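Local coordinates for class B carbapenemase GOB-18 (Elizabethkingia meningoseptica, PDB 5K0W), which acts as a zinc-dependent class B3 metallo-beta-lactamase, a carbapenemase that probably hydrolyses beta-lactam antibiotics at a two-zinc site, at residues A[135-140]-A[202-207]; A[125-130]-A[143-148]; A[227-232]-A[266-271]; A[22-27]-A[139-144]. All blocks are in the same frame, centred on the assembly; numbering follows the deposited sequence.

Contact 1: A[135-140]-A[202-207]; sequences DYEMGK and SVIVDK
Asp135 OD1 is gripped twice by backbone N-H groups, of Glu137 on its anti lone pair and of Met138 from above the carboxylate plane, the second bond at 2.7 Å and nearly straight (171°). This Asx turn precedes the 3-10 segment that includes Gly139 and Lys140. Tyr136 and Glu137, which follow Asp135, pack on 202-207 beside the zinc site of the metallo-beta-lactamase fold: Ile204 also touches His100 and His175, both ligands of one zinc. Tyr136, its CG in the crowded position between backbone N and carbonyl carbon (chi1 76°), brings the far end of its ring obliquely against Ile204 and Val205. CE2 meets Val205 CG1 at 3.7 Å, and OH lies 3.6 Å from Ile204 CG1. The OH donates to the His175 backbone O and accepts from a water lying at the ring edge, in its plane, which in turn accepts from Ile204 N. Glu137, CG anti to the backbone N, runs past Ile204 in the opposite direction, Glu137 CB 3.8 Å from Ile204 CD1, then bends at chi2. Its OE2 comes 3.9 Å from Asp206 OD1, a like-charge approach probably eased by Lys140, whose NZ bridges to Glu137 OE2 at 3.0 Å, from above the carboxylate plane.

Contact 2: A[125-130]-A[143-148]; sequences VDVLRT and VTFKPV
The backbone of 143-148 runs past the final turn of helix 125-129, coming closest where the CA atoms of Arg129 and Pro147 are 5.0 Å apart, and one hydrogen bond ties the two: Val148 N donates to Leu128 O at 2.8 Å (158°), from above the carbonyl plane. Pro147 sits just before that bond and points at the helix, its CB 3.3 Å from Arg129 O. Leu128 and Val148 lie side by side pointing the same way, and Leu128 CD2 meets Val148 CG1 at 3.5 Å. The same CD2 touches Phe145 CE2 at 3.9 Å from an oblique direction. Helix 125-129 lies in the crossover between the neighbouring parallel strands 117-121 and 152-154, a beta-alpha-beta connection, and 143-148 is part of the return to strand 152-154; Leu128 and Val148 both pack onto Phe118 of strand 117-121. Phe145 holds CG in the crowded position between backbone N and carbonyl carbon (chi1 67°), which turns the ring toward the last residues of the helix. There CZ lies 3.5 Å from Val127 O, while Tyr101 and Thr104 of helix 101-104 also touch the ring. Thr130 leaves the helical backbone conformation and returns its OG1 to Asp126 O at 3.0 Å, an oxygen that also accepts from Thr130 N; OG1 is bonded to Ser134 N as well. Beyond it, Val143 CG2 approaches Thr130 O at 4.0 Å.

Contact 3: A[227-232]-A[266-271]; sequences GVMKKL and QSYFQN
Tyr268 leaves helix 265-284 with CB directed at 227-232, and chi1 of 163° puts CG anti to the backbone N, so that the ring reaches straight across to the other helix. Along one edge, CD2 lies over the centre of the ring of Phe269, the next residue, 3.6 Å above its plane. Farther out on the same edge, CE2 approaches Met229 O at 3.4 Å. On the other edge CE1 meets the methyl of Met229, CE, at 4.2 Å. At the tip, OH donates to Met229 O at 2.7 Å; the carbonyl oxygen lies at the ring edge, near its plane, whereas the hydroxyl stands above the carbonyl plane. Around this bond apolar atoms close in: Leu232 CD1 comes to 3.6 Å from OH, and Met229 crosses the tyrosine at about a right angle, with CB and CG beside OH and the chain bent at chi3 to bring CE back toward the ring. The bond joins helix 218-230 to the long C-terminal helix 265-284, on the outside of the five-stranded sheet of the alpha-beta/beta-alpha sandwich. Tyr268 and Leu232 both reach Leu196 of strand 192-198 there, and Phe234 packs edge-to-face with the tyrosine. Phe269, its CG beside the backbone N, lies nearer the solvent side; its CE1 comes within 3.4 Å of Lys230 O, and Leu232 O lies at its ring edge, 4.0 Å from Phe269 CZ. Lys230 directs its CB away from 266-271, and its NZ forms a long, weak ion pair with Glu276.

Contact 4: A[22-27]-A[139-144]; sequences KEPENM and GKYGVT
Lys22 N donates to Val143 O at 2.8 Å, almost perfectly straight (174°) and nearly along the C=O axis, the one hydrogen bond between 22-27 and 139-144. Beside it the chains draw together, Glu23 CG resting 3.4 Å from Thr144 O. Pro24 then supplies the apolar part: CG stands over one face of the Tyr141 ring, offset toward its rim and 4.2 Å from CD1, and CD meets the Thr144 methyl CG2 at 3.8 Å. The proline crosses both side chains at about a right angle. Thr144 presents that methyl because CG2 is placed beside the backbone N, where it also touches Lys22 O. Through these contacts the N-terminal arm, well before the first strand 38-41, lies on the loop that leads from helix 125-129 to strand 152-154 in the metallo-beta-lactamase fold. Behind the interface is Tyr101, touched by Glu23, Pro24 and Thr144; it sits within the zinc-ligand run Gln98, His100, Asp102, His103, here the glutamine version of the family's His-x-His-x-Asp-His motif. Glu23, extended beyond CG, sends OE2 on to the backbone N of Ala71. Within 139-144 a turn closes where Gly142 N bonds to Gly139 O at 2.8 Å, and Gly142 takes a positive phi (76°). Both exposed, Lys22 and Glu25 form a salt bridge, NZ to OE2 at 2.9 Å on the anti lone pair of OE2, although Glu25 is poorly ordered.

Contacts 1, 2 and 4 all hold the connection between helix 125-129 and strand 152-154, each from a different partner: the 202-207 loop, the helix itself and the N-terminal arm. Contact 4 shares Gly139 and Lys140 with contact 1, and Val143 and Thr144 with contact 2. Contacts 1 and 4 lie at the surface, where salt bridges form within a single segment; contact 1 has no direct hydrogen bond across it, a water joining the two sides. Contacts 2 and 3 are partly buried. Contacts 2, 3 and 4 have one cross-segment hydrogen bond each, to a helix carbonyl in 2 and 3 and a loop carbonyl in 4. Contact 3 stands apart, about 30 Å from contact 2 between centres, and pairs two helices.

Contact 1: A[135-140]-A[202-207]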
# COMPACT_ATOMS: atom_id res chain seq x y z
N ASP A 135 -13.28 -5.81 9.49
CA ASP A 135 -12.42 -6.66 8.64
C ASP A 135 -12.78 -8.14 8.78
O ASP A 135 -12.84 -8.66 9.89
CB ASP A 135 -10.93 -6.42 8.92
CG ASP A 135 -10.00 -6.97 7.85
OD1 ASP A 135 -9.82 -8.22 7.80
OD2 ASP A 135 -9.47 -6.17 7.05
N TYR A 136 -13.02 -8.82 7.63
CA TYR A 136 -13.37 -10.24 7.52
C TYR A 136 -12.37 -11.17 8.21
O TYR A 136 -12.70 -12.32 8.53
CB TYR A 136 -13.56 -10.63 6.04
CG TYR A 136 -12.28 -10.79 5.26
CD1 TYR A 136 -11.62 -9.69 4.73
CD2 TYR A 136 -11.74 -12.05 5.02
CE1 TYR A 136 -10.45 -9.84 3.99
CE2 TYR A 136 -10.56 -12.21 4.31
CZ TYR A 136 -9.91 -11.11 3.80
OH TYR A 136 -8.76 -11.28 3.07
N GLU A 137 -11.15 -10.68 8.44
CA GLU A 137 -10.13 -11.45 9.14
C GLU A 137 -9.58 -10.70 10.34
O GLU A 137 -9.51 -11.26 11.42
CB GLU A 137 -9.03 -11.94 8.17
CG GLU A 137 -7.88 -12.73 8.81
CD GLU A 137 -8.14 -14.11 9.38
OE1 GLU A 137 -9.30 -14.60 9.33
OE2 GLU A 137 -7.17 -14.73 9.87
N MET A 138 -9.21 -9.42 10.15
CA MET A 138 -8.60 -8.58 11.20
C MET A 138 -9.55 -8.06 12.29
O MET A 138 -9.08 -7.53 13.29
CB MET A 138 -7.78 -7.44 10.55
CG MET A 138 -6.67 -7.92 9.64
SD MET A 138 -5.54 -9.06 10.47
CE MET A 138 -4.69 -7.93 11.55
N GLY A 139 -10.86 -8.23 12.07
CA GLY A 139 -11.93 -7.83 12.99
C GLY A 139 -11.89 -8.58 14.31
O GLY A 139 -12.26 -8.01 15.34
N LYS A 140 -11.41 -9.85 14.29
CA LYS A 140 -11.24 -10.69 15.50
C LYS A 140 -10.34 -10.01 16.56
O LYS A 140 -10.45 -10.33 17.75
CB LYS A 140 -10.73 -12.10 15.15
CG LYS A 140 -9.34 -12.16 14.54
CD LYS A 140 -8.98 -13.60 14.20
CE LYS A 140 -7.88 -13.73 13.17
NZ LYS A 140 -7.64 -15.15 12.78
N SER A 202 -1.95 -11.97 -1.88
CA SER A 202 -1.74 -13.08 -0.94
C SER A 202 -3.04 -13.44 -0.17
O SER A 202 -3.95 -12.61 -0.09
CB SER A 202 -0.60 -12.77 0.02
OG SER A 202 -0.64 -11.44 0.49
N VAL A 203 -3.12 -14.68 0.35
CA VAL A 203 -4.29 -15.18 1.11
C VAL A 203 -3.97 -15.22 2.61
O VAL A 203 -3.07 -15.94 3.02
CB VAL A 203 -4.85 -16.54 0.56
CG1 VAL A 203 -6.04 -17.03 1.39
CG2 VAL A 203 -5.25 -16.41 -0.90
N ILE A 204 -4.74 -14.45 3.43
CA ILE A 204 -4.58 -14.34 4.89
C ILE A 204 -5.47 -15.30 5.72
O ILE A 204 -5.22 -15.48 6.92
CB ILE A 204 -4.65 -12.88 5.38
CG1 ILE A 204 -6.08 -12.28 5.22
CG2 ILE A 204 -3.59 -12.04 4.65
CD1 ILE A 204 -6.29 -10.92 5.82
N VAL A 205 -6.50 -15.89 5.07
CA VAL A 205 -7.41 -16.85 5.71
C VAL A 205 -6.90 -18.29 5.62
O VAL A 205 -6.47 -18.75 4.56
CB VAL A 205 -8.91 -16.73 5.30
CG1 VAL A 205 -9.52 -15.44 5.80
CG2 VAL A 205 -9.11 -16.89 3.79
N ASP A 206 -6.95 -18.98 6.76
CA ASP A 206 -6.52 -20.38 6.93
C ASP A 206 -7.66 -21.35 6.54
O ASP A 206 -7.38 -22.45 6.06
CB ASP A 206 -6.10 -20.62 8.40
CG ASP A 206 -5.40 -19.44 9.08
OD1 ASP A 206 -6.08 -18.41 9.37
OD2 ASP A 206 -4.18 -19.57 9.36
N LYS A 207 -8.93 -20.93 6.72
CA LYS A 207 -10.14 -21.68 6.41
C LYS A 207 -10.59 -21.54 4.92
O LYS A 207 -10.14 -20.64 4.22
CB LYS A 207 -11.28 -21.29 7.38
CG LYS A 207 -11.77 -19.85 7.26
CD LYS A 207 -12.92 -19.56 8.23
CE LYS A 207 -13.59 -18.25 7.91
NZ LYS A 207 -14.88 -18.08 8.64
O HOH W 1 -7.49 -13.54 2.29

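Contact 2: A[125-130]-A[143-148]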
# COMPACT_ATOMS: atom_id res chain seq x y z
N VAL A 125 -14.09 1.24 2.88
CA VAL A 125 -14.67 2.30 3.69
C VAL A 125 -15.04 1.91 5.14
O VAL A 125 -14.56 2.56 6.07
CB VAL A 125 -15.81 3.01 2.92
CG1 VAL A 125 -16.81 3.70 3.84
CG2 VAL A 125 -15.21 4.00 1.94
N ASP A 126 -15.88 0.86 5.32
CA ASP A 126 -16.32 0.40 6.64
C ASP A 126 -15.17 -0.04 7.53
O ASP A 126 -15.14 0.36 8.70
CB ASP A 126 -17.45 -0.64 6.55
CG ASP A 126 -18.82 -0.03 6.21
OD1 ASP A 126 -19.07 1.15 6.60
OD2 ASP A 126 -19.64 -0.71 5.54
N VAL A 127 -14.17 -0.77 6.98
CA VAL A 127 -12.97 -1.18 7.74
C VAL A 127 -12.24 0.07 8.32
O VAL A 127 -11.80 0.05 9.48
CB VAL A 127 -12.05 -2.09 6.88
CG1 VAL A 127 -10.74 -2.42 7.61
CG2 VAL A 127 -12.77 -3.38 6.49
N LEU A 128 -12.17 1.14 7.53
CA LEU A 128 -11.49 2.37 7.93
C LEU A 128 -12.23 3.19 8.98
O LEU A 128 -11.61 3.71 9.90
CB LEU A 128 -11.08 3.20 6.72
CG LEU A 128 -9.88 2.61 5.97
CD1 LEU A 128 -10.02 2.78 4.51
CD2 LEU A 128 -8.58 3.19 6.49
N ARG A 129 -13.56 3.27 8.85
CA ARG A 129 -14.42 4.00 9.77
C ARG A 129 -14.54 3.30 11.13
O ARG A 129 -14.78 3.97 12.14
CB ARG A 129 -15.80 4.22 9.14
CG ARG A 129 -15.77 5.11 7.90
CD ARG A 129 -17.15 5.26 7.30
NE ARG A 129 -17.84 6.43 7.83
CZ ARG A 129 -17.98 7.59 7.18
NH1 ARG A 129 -17.49 7.73 5.95
NH2 ARG A 129 -18.62 8.60 7.75
N THR A 130 -14.38 1.95 11.15
CA THR A 130 -14.46 1.12 12.35
C THR A 130 -13.09 0.73 12.91
O THR A 130 -13.03 -0.08 13.84
CB THR A 130 -15.29 -0.15 12.11
OG1 THR A 130 -14.55 -1.08 11.32
CG2 THR A 130 -16.67 0.13 11.54
N VAL A 143 -10.23 -3.17 17.40
CA VAL A 143 -9.71 -1.92 16.82
C VAL A 143 -8.19 -2.01 16.82
O VAL A 143 -7.57 -1.88 17.88
CB VAL A 143 -10.24 -0.65 17.55
CG1 VAL A 143 -9.65 0.62 16.94
CG2 VAL A 143 -11.76 -0.58 17.55
N THR A 144 -7.61 -2.27 15.63
CA THR A 144 -6.16 -2.41 15.43
C THR A 144 -5.48 -1.10 15.01
O THR A 144 -4.26 -1.01 15.03
CB THR A 144 -5.83 -3.54 14.44
OG1 THR A 144 -6.74 -3.48 13.34
CG2 THR A 144 -5.85 -4.91 15.08
N PHE A 145 -6.27 -0.10 14.63
CA PHE A 145 -5.75 1.20 14.21
C PHE A 145 -6.80 2.28 14.44
O PHE A 145 -8.00 1.98 14.43
CB PHE A 145 -5.31 1.16 12.73
CG PHE A 145 -6.41 0.97 11.71
CD1 PHE A 145 -6.78 -0.30 11.29
CD2 PHE A 145 -7.02 2.07 11.12
CE1 PHE A 145 -7.77 -0.47 10.32
CE2 PHE A 145 -8.02 1.90 10.17
CZ PHE A 145 -8.38 0.64 9.76
N LYS A 146 -6.34 3.54 14.61
CA LYS A 146 -7.21 4.70 14.83
C LYS A 146 -8.14 4.85 13.64
O LYS A 146 -7.65 5.07 12.53
CB LYS A 146 -6.40 6.00 14.97
CG LYS A 146 -5.78 6.28 16.33
CD LYS A 146 -4.79 7.45 16.16
CE LYS A 146 -4.36 8.10 17.45
NZ LYS A 146 -3.99 9.52 17.23
N PRO A 147 -9.47 4.70 13.83
CA PRO A 147 -10.39 4.85 12.69
C PRO A 147 -10.25 6.20 11.97
O PRO A 147 -9.92 7.20 12.59
CB PRO A 147 -11.77 4.67 13.33
CG PRO A 147 -11.57 4.93 14.76
CD PRO A 147 -10.22 4.41 15.06
N VAL A 148 -10.44 6.19 10.64
CA VAL A 148 -10.34 7.37 9.77
C VAL A 148 -11.55 7.44 8.80
O VAL A 148 -12.07 6.39 8.40
CB VAL A 148 -8.94 7.48 9.07
CG1 VAL A 148 -8.66 6.31 8.14
CG2 VAL A 148 -8.76 8.80 8.33

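Contact 3: A[227-232]-A[266-271]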
# COMPACT_ATOMS: atom_id res chain seq x y z
N GLY A 227 -6.24 -12.20 -12.91
CA GLY A 227 -6.45 -11.92 -14.32
C GLY A 227 -5.94 -10.55 -14.73
O GLY A 227 -5.08 -10.44 -15.61
N VAL A 228 -6.43 -9.51 -14.07
CA VAL A 228 -6.11 -8.11 -14.33
C VAL A 228 -4.62 -7.75 -14.06
O VAL A 228 -4.02 -6.99 -14.82
CB VAL A 228 -7.17 -7.19 -13.63
CG1 VAL A 228 -7.08 -7.27 -12.11
CG2 VAL A 228 -7.10 -5.75 -14.11
N MET A 229 -4.02 -8.35 -13.01
CA MET A 229 -2.62 -8.10 -12.65
C MET A 229 -1.58 -8.66 -13.64
O MET A 229 -0.50 -8.09 -13.77
CB MET A 229 -2.33 -8.48 -11.19
CG MET A 229 -2.77 -7.43 -10.19
SD MET A 229 -2.47 -7.85 -8.45
CE MET A 229 -0.87 -7.09 -8.17
N LYS A 230 -1.89 -9.77 -14.33
CA LYS A 230 -1.02 -10.41 -15.33
C LYS A 230 -0.94 -9.61 -16.64
O LYS A 230 0.01 -9.77 -17.40
CB LYS A 230 -1.52 -11.83 -15.66
CG LYS A 230 -1.06 -12.92 -14.68
CD LYS A 230 -1.90 -14.20 -14.78
CE LYS A 230 -1.46 -15.18 -15.85
NZ LYS A 230 -2.36 -16.36 -15.92
N LYS A 231 -1.96 -8.75 -16.90
CA LYS A 231 -2.09 -7.94 -18.13
C LYS A 231 -1.64 -6.48 -17.97
O LYS A 231 -1.87 -5.67 -18.89
CB LYS A 231 -3.51 -8.01 -18.75
CG LYS A 231 -4.36 -9.24 -18.44
CD LYS A 231 -5.06 -9.88 -19.66
CE LYS A 231 -6.41 -9.29 -19.98
NZ LYS A 231 -6.33 -8.25 -21.05
N LEU A 232 -0.98 -6.13 -16.85
CA LEU A 232 -0.52 -4.77 -16.60
C LEU A 232 0.78 -4.47 -17.34
O LEU A 232 1.65 -5.36 -17.48
CB LEU A 232 -0.35 -4.49 -15.08
CG LEU A 232 -1.62 -4.52 -14.20
CD1 LEU A 232 -1.27 -4.52 -12.73
CD2 LEU A 232 -2.57 -3.37 -14.52
N GLN A 266 10.10 -9.52 -14.90
CA GLN A 266 9.93 -10.97 -14.80
C GLN A 266 9.72 -11.48 -13.38
O GLN A 266 8.98 -12.45 -13.20
CB GLN A 266 10.96 -11.76 -15.60
CG GLN A 266 10.70 -11.77 -17.12
CD GLN A 266 9.23 -11.93 -17.50
OE1 GLN A 266 8.59 -12.95 -17.22
NE2 GLN A 266 8.67 -10.92 -18.15
N SER A 267 10.31 -10.80 -12.38
CA SER A 267 10.13 -11.13 -10.96
C SER A 267 8.71 -10.80 -10.48
O SER A 267 8.19 -11.49 -9.60
CB SER A 267 11.15 -10.41 -10.09
OG SER A 267 11.00 -10.83 -8.75
N TYR A 268 8.08 -9.74 -11.04
CA TYR A 268 6.71 -9.38 -10.71
C TYR A 268 5.79 -10.50 -11.19
O TYR A 268 4.92 -10.91 -10.43
CB TYR A 268 6.30 -8.05 -11.37
CG TYR A 268 4.81 -7.83 -11.40
CD1 TYR A 268 4.11 -7.49 -10.25
CD2 TYR A 268 4.09 -8.02 -12.58
CE1 TYR A 268 2.73 -7.30 -10.28
CE2 TYR A 268 2.70 -7.84 -12.61
CZ TYR A 268 2.03 -7.48 -11.46
OH TYR A 268 0.67 -7.31 -11.48
N PHE A 269 5.99 -11.01 -12.42
CA PHE A 269 5.18 -12.08 -12.99
C PHE A 269 5.42 -13.43 -12.33
O PHE A 269 4.47 -14.21 -12.19
CB PHE A 269 5.30 -12.13 -14.52
CG PHE A 269 4.78 -10.87 -15.16
CD1 PHE A 269 3.41 -10.59 -15.19
CD2 PHE A 269 5.66 -9.95 -15.72
CE1 PHE A 269 2.93 -9.42 -15.78
CE2 PHE A 269 5.18 -8.76 -16.30
CZ PHE A 269 3.82 -8.51 -16.32
N GLN A 270 6.65 -13.71 -11.89
CA GLN A 270 6.99 -14.95 -11.20
C GLN A 270 6.31 -15.01 -9.83
O GLN A 270 5.68 -16.02 -9.53
CB GLN A 270 8.51 -15.12 -11.08
CG GLN A 270 9.11 -15.68 -12.37
CD GLN A 270 10.62 -15.61 -12.43
OE1 GLN A 270 11.23 -14.53 -12.42
NE2 GLN A 270 11.24 -16.78 -12.60
N ASN A 271 6.36 -13.90 -9.06
CA ASN A 271 5.71 -13.77 -7.75
C ASN A 271 4.21 -13.82 -7.90
O ASN A 271 3.56 -14.44 -7.07
CB ASN A 271 6.10 -12.45 -7.06
CG ASN A 271 7.52 -12.40 -6.59
OD1 ASN A 271 8.08 -13.38 -6.11
ND2 ASN A 271 8.12 -11.23 -6.70

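Contact 4: A[22-27]-A[139-144]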
# COMPACT_ATOMS: atom_id res chain seq x y z
N LYS A 22 -5.69 -1.20 19.86
CA LYS A 22 -4.67 -2.16 20.28
C LYS A 22 -4.18 -3.02 19.12
O LYS A 22 -4.93 -3.88 18.62
CB LYS A 22 -5.14 -3.02 21.47
CG LYS A 22 -3.99 -3.70 22.20
CD LYS A 22 -4.34 -5.10 22.65
CE LYS A 22 -3.13 -5.83 23.17
NZ LYS A 22 -3.47 -7.22 23.56
N GLU A 23 -2.93 -2.80 18.69
CA GLU A 23 -2.30 -3.56 17.60
C GLU A 23 -1.99 -4.98 18.09
O GLU A 23 -1.73 -5.14 19.29
CB GLU A 23 -0.99 -2.90 17.16
CG GLU A 23 -1.19 -1.59 16.42
CD GLU A 23 0.07 -0.79 16.12
OE1 GLU A 23 1.09 -0.97 16.83
OE2 GLU A 23 0.01 0.07 15.21
N PRO A 24 -1.98 -6.01 17.21
CA PRO A 24 -1.67 -7.36 17.69
C PRO A 24 -0.31 -7.43 18.40
O PRO A 24 0.61 -6.66 18.11
CB PRO A 24 -1.69 -8.20 16.42
CG PRO A 24 -2.57 -7.46 15.50
CD PRO A 24 -2.30 -6.03 15.77
N GLU A 25 -0.25 -8.33 19.40
CA GLU A 25 0.93 -8.62 20.19
C GLU A 25 1.87 -9.40 19.23
O GLU A 25 1.40 -9.99 18.24
CB GLU A 25 0.56 -9.49 21.42
CG GLU A 25 -0.33 -8.79 22.44
CD GLU A 25 -0.49 -9.43 23.81
OE1 GLU A 25 0.27 -10.37 24.14
OE2 GLU A 25 -1.37 -8.96 24.58
N ASN A 26 3.17 -9.35 19.47
CA ASN A 26 4.20 -10.03 18.66
C ASN A 26 4.32 -9.71 17.13
O ASN A 26 4.40 -10.61 16.29
CB ASN A 26 4.29 -11.55 18.95
N MET A 27 4.39 -8.42 16.81
CA MET A 27 4.59 -7.90 15.45
C MET A 27 6.03 -8.16 15.00
O MET A 27 6.92 -8.13 15.86
CB MET A 27 4.39 -6.40 15.47
CG MET A 27 3.03 -5.94 15.11
SD MET A 27 3.06 -4.14 15.25
CE MET A 27 2.63 -3.95 16.99
N GLY A 139 -10.86 -8.23 12.07
CA GLY A 139 -11.93 -7.83 12.99
C GLY A 139 -11.89 -8.58 14.31
O GLY A 139 -12.26 -8.01 15.34
N LYS A 140 -11.41 -9.85 14.29
CA LYS A 140 -11.24 -10.69 15.50
C LYS A 140 -10.34 -10.01 16.56
O LYS A 140 -10.45 -10.33 17.75
CB LYS A 140 -10.73 -12.10 15.15
CG LYS A 140 -9.34 -12.16 14.54
CD LYS A 140 -8.98 -13.60 14.20
CE LYS A 140 -7.88 -13.73 13.17
NZ LYS A 140 -7.64 -15.15 12.78
N TYR A 141 -9.48 -9.06 16.13
CA TYR A 141 -8.57 -8.28 16.97
C TYR A 141 -9.20 -6.96 17.46
O TYR A 141 -8.55 -6.21 18.19
CB TYR A 141 -7.26 -7.98 16.21
CG TYR A 141 -6.50 -9.22 15.79
CD1 TYR A 141 -5.72 -9.92 16.71
CD2 TYR A 141 -6.56 -9.70 14.49
CE1 TYR A 141 -5.04 -11.08 16.34
CE2 TYR A 141 -5.88 -10.85 14.11
CZ TYR A 141 -5.13 -11.55 15.04
OH TYR A 141 -4.43 -12.68 14.69
N GLY A 142 -10.44 -6.67 17.05
CA GLY A 142 -11.14 -5.44 17.42
C GLY A 142 -10.66 -4.22 16.66
O GLY A 142 -10.69 -4.20 15.42
N VAL A 143 -10.23 -3.17 17.40
CA VAL A 143 -9.71 -1.92 16.82
C VAL A 143 -8.19 -2.01 16.82
O VAL A 143 -7.57 -1.88 17.88
CB VAL A 143 -10.24 -0.65 17.55
CG1 VAL A 143 -9.65 0.62 16.94
CG2 VAL A 143 -11.76 -0.58 17.55
N THR A 144 -7.61 -2.27 15.63
CA THR A 144 -6.16 -2.41 15.43
C THR A 144 -5.48 -1.10 15.01
O THR A 144 -4.26 -1.01 15.03
CB THR A 144 -5.83 -3.54 14.44
OG1 THR A 144 -6.74 -3.48 13.34
CG2 THR A 144 -5.85 -4.91 15.08